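Local coordinates for surface protein VspA (Borrelia turicatae, PDB 2GA0), which probably serves immune evasion as one of a set of antigenically distinct outer-membrane lipoproteins of which a single gene is active at a time, at residues A[26-31]-A[74-79]; A[32-37]-A[66-71]. One frame throughout, in Å; residues are numbered along the deposited sequence.

How the contacts relate
Both contacts join helix 8-40 to helix 59-79, which run antiparallel, and both are buried. Contact 2 lies nearer the connection between the two helices, which holds a two-stranded antiparallel sheet, and contact 1 lies further along the pair; their centres are about 11 Å apart. They meet where the carbonyl oxygen of Leu31 packs on Val68. Contact 2 is a valine-isoleucine contact, apolar apart from the hydroxyl of Ser34. Contact 1 combines a valine-leucine pair with a charged pair, Asp27 and Lys75, and segment 26-31 also carries a nickel ligand, His29, which does not touch 74-79. The segment axes come within 10.6 Å in contact 1 and 9.7 Å in contact 2. Both contacts touch the second subunit.

Contact 1 of 2, residues A[26-31]-A[74-79]. With NI (nickel (II) ion), chain I.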
ATOM      1  N   LYS A  26       0.884   6.691  -8.179  1.00 18.85           N
ATOM      2  CA  LYS A  26       0.135   6.649  -6.941  1.00 19.30           C
ATOM      3  C   LYS A  26       0.179   5.287  -6.240  1.00 19.23           C
ATOM      4  O   LYS A  26       0.308   5.240  -5.020  1.00 18.84           O
ATOM      5  CB  LYS A  26      -1.301   7.089  -7.165  1.00 19.78           C
ATOM      6  CG  LYS A  26      -1.821   8.007  -6.040  1.00 22.87           C
ATOM      7  CD  LYS A  26      -1.720   7.386  -4.610  1.00 24.72           C
ATOM      8  CE  LYS A  26      -2.599   8.112  -3.526  1.00 25.45           C
ATOM      9  NZ  LYS A  26      -2.270   9.565  -3.269  1.00 23.60           N
ATOM     10  N   ASP A  27       0.089   4.194  -7.003  1.00 19.05           N
ATOM     11  CA  ASP A  27       0.160   2.873  -6.399  1.00 19.20           C
ATOM     12  C   ASP A  27       1.533   2.637  -5.758  1.00 18.91           C
ATOM     13  O   ASP A  27       1.627   2.167  -4.642  1.00 19.54           O
ATOM     14  CB  ASP A  27      -0.292   1.803  -7.389  1.00 20.06           C
ATOM     15  CG  ASP A  27       0.115   0.416  -6.978  1.00 23.58           C
ATOM     16  OD1 ASP A  27       1.134  -0.085  -7.522  1.00 28.54           O
ATOM     17  OD2 ASP A  27      -0.501  -0.279  -6.128  1.00 27.68           O
ATOM     18  N   VAL A  28       2.599   3.059  -6.406  1.00 18.77           N
ATOM     19  CA  VAL A  28       3.929   3.034  -5.783  1.00 18.30           C
ATOM     20  C   VAL A  28       4.001   3.948  -4.549  1.00 18.54           C
ATOM     21  O   VAL A  28       4.516   3.557  -3.533  1.00 19.43           O
ATOM     22  CB  VAL A  28       5.070   3.386  -6.817  1.00 17.79           C
ATOM     23  CG1 VAL A  28       6.418   3.271  -6.230  1.00 16.15           C
ATOM     24  CG2 VAL A  28       4.995   2.495  -7.989  1.00 16.82           C
ATOM     25  N   HIS A  29       3.476   5.157  -4.582  1.00 18.69           N
ATOM     26  CA  HIS A  29       3.599   5.992  -3.380  1.00 18.80           C
ATOM     27  C   HIS A  29       2.868   5.366  -2.189  1.00 18.98           C
ATOM     28  O   HIS A  29       3.348   5.449  -1.044  1.00 19.12           O
ATOM     29  CB  HIS A  29       3.172   7.445  -3.607  1.00 19.22           C
ATOM     30  CG  HIS A  29       3.356   8.347  -2.411  1.00 21.61           C
ATOM     31  ND1 HIS A  29       2.346   8.585  -1.496  1.00 22.14           N
ATOM     32  CD2 HIS A  29       4.406   9.117  -2.018  1.00 23.43           C
ATOM     33  CE1 HIS A  29       2.779   9.440  -0.581  1.00 24.08           C
ATOM     34  NE2 HIS A  29       4.031   9.770  -0.861  1.00 28.10           N
ATOM     35  N   THR A  30       1.744   4.698  -2.446  1.00 18.72           N
ATOM     36  CA  THR A  30       0.974   4.149  -1.359  1.00 18.03           C
ATOM     37  C   THR A  30       1.731   2.990  -0.783  1.00 18.56           C
ATOM     38  O   THR A  30       1.828   2.896   0.432  1.00 18.99           O
ATOM     39  CB  THR A  30      -0.394   3.782  -1.813  1.00 17.45           C
ATOM     40  OG1 THR A  30      -1.124   4.983  -1.996  1.00 17.01           O
ATOM     41  CG2 THR A  30      -1.160   3.102  -0.714  1.00 17.08           C
ATOM     42  N   LEU A  31       2.303   2.131  -1.629  1.00 18.42           N
ATOM     43  CA  LEU A  31       3.115   1.015  -1.104  1.00 18.54           C
ATOM     44  C   LEU A  31       4.275   1.518  -0.239  1.00 18.84           C
ATOM     45  O   LEU A  31       4.528   0.979   0.818  1.00 19.08           O
ATOM     46  CB  LEU A  31       3.622   0.123  -2.223  1.00 18.20           C
ATOM     47  CG  LEU A  31       2.550  -0.779  -2.850  1.00 18.35           C
ATOM     48  CD1 LEU A  31       3.166  -1.665  -3.926  1.00 17.72           C
ATOM     49  CD2 LEU A  31       1.876  -1.660  -1.795  1.00 19.02           C
ATOM     50  N   THR A  74       9.735  -3.729  -8.321  1.00 18.96           N
ATOM     51  CA  THR A  74       9.314  -4.426  -9.520  1.00 19.06           C
ATOM     52  C   THR A  74       8.420  -3.520 -10.368  1.00 18.95           C
ATOM     53  O   THR A  74       8.613  -3.407 -11.584  1.00 18.64           O
ATOM     54  CB  THR A  74       8.707  -5.785  -9.147  1.00 18.73           C
ATOM     55  OG1 THR A  74       9.745  -6.558  -8.541  1.00 19.42           O
ATOM     56  CG2 THR A  74       8.374  -6.617 -10.363  1.00 17.37           C
ATOM     57  N   LYS A  75       7.502  -2.835  -9.697  1.00 18.80           N
ATOM     58  CA  LYS A  75       6.565  -1.946 -10.341  1.00 18.87           C
ATOM     59  C   LYS A  75       7.321  -0.821 -11.076  1.00 19.18           C
ATOM     60  O   LYS A  75       7.018  -0.504 -12.251  1.00 19.57           O
ATOM     61  CB  LYS A  75       5.598  -1.374  -9.320  1.00 18.69           C
ATOM     62  CG  LYS A  75       4.280  -2.120  -9.218  1.00 20.67           C
ATOM     63  CD  LYS A  75       3.893  -2.421  -7.742  1.00 22.72           C
ATOM     64  CE  LYS A  75       2.669  -3.384  -7.605  1.00 24.05           C
ATOM     65  NZ  LYS A  75       1.325  -2.667  -7.568  1.00 22.04           N
ATOM     66  N   LEU A  76       8.324  -0.243 -10.412  1.00 19.04           N
ATOM     67  CA  LEU A  76       9.152   0.806 -11.033  1.00 18.76           C
ATOM     68  C   LEU A  76       9.988   0.292 -12.191  1.00 18.62           C
ATOM     69  O   LEU A  76      10.189   0.980 -13.168  1.00 18.69           O
ATOM     70  CB  LEU A  76      10.032   1.493  -9.993  1.00 18.98           C
ATOM     71  CG  LEU A  76       9.248   2.307  -8.941  1.00 17.56           C
ATOM     72  CD1 LEU A  76      10.142   2.535  -7.743  1.00 15.46           C
ATOM     73  CD2 LEU A  76       8.743   3.666  -9.533  1.00 15.08           C
ATOM     74  N   ALA A  77      10.447  -0.944 -12.094  1.00 18.73           N
ATOM     75  CA  ALA A  77      11.221  -1.526 -13.171  1.00 18.66           C
ATOM     76  C   ALA A  77      10.353  -1.555 -14.412  1.00 18.82           C
ATOM     77  O   ALA A  77      10.855  -1.347 -15.514  1.00 19.14           O
ATOM     78  CB  ALA A  77      11.730  -2.913 -12.800  1.00 18.11           C
ATOM     79  N   SER A  78       9.049  -1.763 -14.221  1.00 18.95           N
ATOM     80  CA  SER A  78       8.133  -1.847 -15.349  1.00 19.16           C
ATOM     81  C   SER A  78       7.840  -0.432 -15.873  1.00 19.11           C
ATOM     82  O   SER A  78       7.884  -0.186 -17.088  1.00 18.76           O
ATOM     83  CB  SER A  78       6.867  -2.597 -14.986  1.00 18.71           C
ATOM     84  OG  SER A  78       5.767  -1.969 -15.604  1.00 19.99           O
ATOM     85  N   LEU A  79       7.581   0.490 -14.938  1.00 18.97           N
ATOM     86  CA  LEU A  79       7.380   1.900 -15.254  1.00 18.74           C
ATOM     87  C   LEU A  79       8.513   2.485 -16.090  1.00 18.83           C
ATOM     88  O   LEU A  79       8.270   3.169 -17.076  1.00 18.64           O
ATOM     89  CB  LEU A  79       7.229   2.720 -13.984  1.00 18.11           C
ATOM     90  CG  LEU A  79       5.784   3.148 -13.772  1.00 18.21           C
ATOM     91  CD1 LEU A  79       5.640   3.786 -12.414  1.00 20.65           C
ATOM     92  CD2 LEU A  79       5.359   4.129 -14.781  1.00 17.10           C
TER
HETATM   93 NI    NI I   7       5.213  10.574   0.639  1.00 41.15          NI
HETATM   94  O   HOH W   1      -1.434  -2.594  -6.315  1.00 44.12           O
HETATM   95  O   HOH W   2       3.533  11.985   0.642  1.00 31.68           O
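Lys75 and Val28 have the most surface buried here, and they pass each other in opposite directions. Val28 CG2 lies 4.1 Å from Lys75 CB, at the root of the lysine chain. The other methyl, CG1, is anti to the backbone N (chi1 -176°) and packs 4.0 Å from Leu76 CG, with both leucine methyls close by. Leu76 also reaches helix 87-109, and Val28 touches Ile150 of helix 140-166, so this apolar patch faces the middle of the bundle.

Beyond CB, Lys75 bends at chi2 and chi4. Its chain crosses Leu31 at about a right angle, and Lys75 CD sits 4.0 Å from Leu31 CD1. The bends bring the ammonium group to Asp27, whose CB points toward 74-79. Lys75 NZ donates to Asp27 OD1 at 2.6 Å, forming a salt bridge. NZ meets OD1 on its syn side, 20° out of the carboxylate plane. A water closes a small ring: it gives a hydrogen bond to Asp27 OD2 and accepts one from Lys75 NZ. Asp27 OD2 is also bonded to Thr30 OG1 of the second subunit. Both carboxylate oxygens are therefore engaged, which should limit rotation of the group.

From another side of segment 26-31, His29 NE2 binds nickel at 2.1 Å; Asp151 and a water are further ligands, tying this helix to helix 140-166. The axes of the two segments lie at 158°, the nearly antiparallel packing of a helical bundle, with a charged pair beside its apolar seam.

Contact 2 of 2, residues A[32-37]-A[66-71]; sequences VKSIDE and YSVISA
Ile35 reaches across from 32-37 and packs against two neighbouring residues of 66-71, Val68 and Ile69. Its CB points towards that segment. From CB, the chain continues to CG1, which lies anti to the carbonyl carbon (chi1 -46°) and meets Ile69 CD1 at 3.8 Å. The terminal methyl then turns aside to Val68. Ile35 CD1 ends 3.6 Å from Val68 CG1 and 3.7 Å from Val68 CB. The same methyl also comes 4.1 Å from Ile69 CD1. The isoleucine and Val68 lie alongside and point opposite ways, while Ile69 comes in at a slant. Ile35 also touches Ala65 and, on helix 140-166, Leu143.

The two segments run antiparallel at 170° and belong to the helical bundle of this variable small protein. Ile69 is shared among its helices: it touches Leu146 of helix 140-166 and Phe103 of helix 87-109.

Val32 adds a looser contact, with CG2 4.4 Å from Ile69 CD1. On the flank of Val68, the hydroxyl of Ser34 lies against a methyl: OG is 3.8 Å from Val68 CG1. Its chi1 of 83° puts OG between the backbone N and the carbonyl carbon. There it is hydrogen-bonded to the carbonyl oxygen of Leu31 in its own helix, so this buried polar atom has a partner while it packs on the valine. Ser34 also packs on Leu31 of the second subunit.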
ATOM      1  N   VAL A  32       4.943   2.580  -0.664  1.00 18.57           N
ATOM      2  CA  VAL A  32       6.028   3.125   0.145  1.00 18.67           C
ATOM      3  C   VAL A  32       5.487   3.714   1.478  1.00 18.82           C
ATOM      4  O   VAL A  32       5.995   3.390   2.538  1.00 18.94           O
ATOM      5  CB  VAL A  32       6.908   4.171  -0.682  1.00 18.63           C
ATOM      6  CG1 VAL A  32       7.930   4.902   0.206  1.00 16.54           C
ATOM      7  CG2 VAL A  32       7.584   3.487  -1.913  1.00 17.09           C
ATOM      8  N   LYS A  33       4.474   4.578   1.420  1.00 18.70           N
ATOM      9  CA  LYS A  33       3.864   5.095   2.653  1.00 19.28           C
ATOM     10  C   LYS A  33       3.446   3.975   3.618  1.00 19.30           C
ATOM     11  O   LYS A  33       3.492   4.170   4.841  1.00 19.06           O
ATOM     12  CB  LYS A  33       2.645   6.003   2.394  1.00 19.66           C
ATOM     13  CG  LYS A  33       2.583   7.285   3.309  1.00 22.76           C
ATOM     14  CD  LYS A  33       3.689   8.374   2.826  1.00 25.50           C
ATOM     15  CE  LYS A  33       3.127   9.818   2.558  1.00 25.97           C
ATOM     16  NZ  LYS A  33       2.844  10.779   3.735  1.00 24.66           N
ATOM     17  N   SER A  34       3.054   2.813   3.070  1.00 18.81           N
ATOM     18  CA  SER A  34       2.547   1.744   3.903  1.00 18.65           C
ATOM     19  C   SER A  34       3.612   1.221   4.852  1.00 19.02           C
ATOM     20  O   SER A  34       3.288   0.687   5.930  1.00 19.54           O
ATOM     21  CB  SER A  34       1.935   0.627   3.073  1.00 18.44           C
ATOM     22  OG  SER A  34       2.887  -0.281   2.600  1.00 19.10           O
ATOM     23  N   ILE A  35       4.877   1.413   4.502  1.00 18.46           N
ATOM     24  CA  ILE A  35       5.921   1.041   5.427  1.00 18.51           C
ATOM     25  C   ILE A  35       5.790   1.780   6.790  1.00 18.80           C
ATOM     26  O   ILE A  35       6.179   1.230   7.836  1.00 18.98           O
ATOM     27  CB  ILE A  35       7.304   1.167   4.767  1.00 18.58           C
ATOM     28  CG1 ILE A  35       7.254   0.542   3.380  1.00 18.58           C
ATOM     29  CG2 ILE A  35       8.423   0.508   5.610  1.00 17.74           C
ATOM     30  CD1 ILE A  35       6.815  -0.922   3.296  1.00 18.71           C
ATOM     31  N   ASP A  36       5.209   2.977   6.771  1.00 18.51           N
ATOM     32  CA  ASP A  36       4.937   3.729   7.987  1.00 18.49           C
ATOM     33  C   ASP A  36       3.868   3.055   8.838  1.00 18.66           C
ATOM     34  O   ASP A  36       3.893   3.153  10.077  1.00 18.86           O
ATOM     35  CB  ASP A  36       4.503   5.154   7.654  1.00 18.18           C
ATOM     36  CG  ASP A  36       5.572   5.923   6.883  1.00 20.20           C
ATOM     37  OD1 ASP A  36       6.656   5.344   6.608  1.00 21.88           O
ATOM     38  OD2 ASP A  36       5.434   7.110   6.511  1.00 21.77           O
ATOM     39  N   GLU A  37       2.949   2.348   8.198  1.00 18.42           N
ATOM     40  CA  GLU A  37       1.975   1.622   8.983  1.00 18.59           C
ATOM     41  C   GLU A  37       2.671   0.436   9.628  1.00 18.85           C
ATOM     42  O   GLU A  37       2.439   0.181  10.808  1.00 18.98           O
ATOM     43  CB  GLU A  37       0.740   1.211   8.181  1.00 18.38           C
ATOM     44  CG  GLU A  37       0.090   2.378   7.441  1.00 18.86           C
ATOM     45  CD  GLU A  37      -0.217   3.550   8.354  1.00 20.90           C
ATOM     46  OE1 GLU A  37      -0.117   4.719   7.915  1.00 23.58           O
ATOM     47  OE2 GLU A  37      -0.568   3.317   9.529  1.00 23.29           O
ATOM     48  N   TYR A  66      10.287  -5.588   3.668  1.00 18.56           N
ATOM     49  CA  TYR A  66      11.152  -5.963   2.566  1.00 18.58           C
ATOM     50  C   TYR A  66      10.345  -6.418   1.355  1.00 18.52           C
ATOM     51  O   TYR A  66      10.584  -5.975   0.247  1.00 18.54           O
ATOM     52  CB  TYR A  66      12.106  -7.046   3.016  1.00 17.45           C
ATOM     53  CG  TYR A  66      13.084  -7.343   1.956  1.00 17.05           C
ATOM     54  CD1 TYR A  66      14.290  -6.677   1.897  1.00 17.36           C
ATOM     55  CD2 TYR A  66      12.797  -8.281   0.966  1.00 16.74           C
ATOM     56  CE1 TYR A  66      15.219  -6.974   0.872  1.00 18.52           C
ATOM     57  CE2 TYR A  66      13.702  -8.592  -0.024  1.00 16.04           C
ATOM     58  CZ  TYR A  66      14.905  -7.947  -0.073  1.00 17.16           C
ATOM     59  OH  TYR A  66      15.788  -8.270  -1.066  1.00 16.52           O
ATOM     60  N   SER A  67       9.389  -7.312   1.597  1.00 18.52           N
ATOM     61  CA  SER A  67       8.511  -7.818   0.568  1.00 18.38           C
ATOM     62  C   SER A  67       7.792  -6.698  -0.140  1.00 18.73           C
ATOM     63  O   SER A  67       7.700  -6.697  -1.373  1.00 18.88           O
ATOM     64  CB  SER A  67       7.461  -8.714   1.188  1.00 18.51           C
ATOM     65  OG  SER A  67       6.834  -9.511   0.201  1.00 18.71           O
ATOM     66  N   VAL A  68       7.274  -5.743   0.635  1.00 18.40           N
ATOM     67  CA  VAL A  68       6.547  -4.622   0.048  1.00 18.31           C
ATOM     68  C   VAL A  68       7.451  -3.779  -0.870  1.00 18.60           C
ATOM     69  O   VAL A  68       7.074  -3.450  -1.971  1.00 19.07           O
ATOM     70  CB  VAL A  68       5.760  -3.749   1.121  1.00 18.52           C
ATOM     71  CG1 VAL A  68       5.148  -2.473   0.487  1.00 16.30           C
ATOM     72  CG2 VAL A  68       4.661  -4.587   1.821  1.00 16.69           C
ATOM     73  N   ILE A  69       8.652  -3.456  -0.430  1.00 18.59           N
ATOM     74  CA  ILE A  69       9.567  -2.665  -1.241  1.00 18.28           C
ATOM     75  C   ILE A  69      10.055  -3.458  -2.440  1.00 18.60           C
ATOM     76  O   ILE A  69      10.364  -2.876  -3.455  1.00 18.99           O
ATOM     77  CB  ILE A  69      10.704  -2.071  -0.329  1.00 18.05           C
ATOM     78  CG1 ILE A  69      10.093  -1.142   0.723  1.00 17.58           C
ATOM     79  CG2 ILE A  69      11.762  -1.312  -1.075  1.00 17.14           C
ATOM     80  CD1 ILE A  69       9.206  -0.050   0.143  1.00 15.99           C
ATOM     81  N   SER A  70      10.072  -4.793  -2.366  1.00 18.94           N
ATOM     82  CA  SER A  70      10.369  -5.600  -3.570  1.00 18.99           C
ATOM     83  C   SER A  70       9.332  -5.319  -4.640  1.00 18.87           C
ATOM     84  O   SER A  70       9.664  -5.226  -5.829  1.00 18.60           O
ATOM     85  CB  SER A  70      10.331  -7.109  -3.350  1.00 18.64           C
ATOM     86  OG  SER A  70      11.282  -7.537  -2.440  1.00 20.59           O
ATOM     87  N   ALA A  71       8.070  -5.248  -4.198  1.00 18.79           N
ATOM     88  CA  ALA A  71       6.928  -5.054  -5.085  1.00 18.65           C
ATOM     89  C   ALA A  71       7.020  -3.666  -5.737  1.00 18.92           C
ATOM     90  O   ALA A  71       6.883  -3.552  -6.962  1.00 19.14           O
ATOM     91  CB  ALA A  71       5.632  -5.213  -4.318  1.00 18.06           C
TER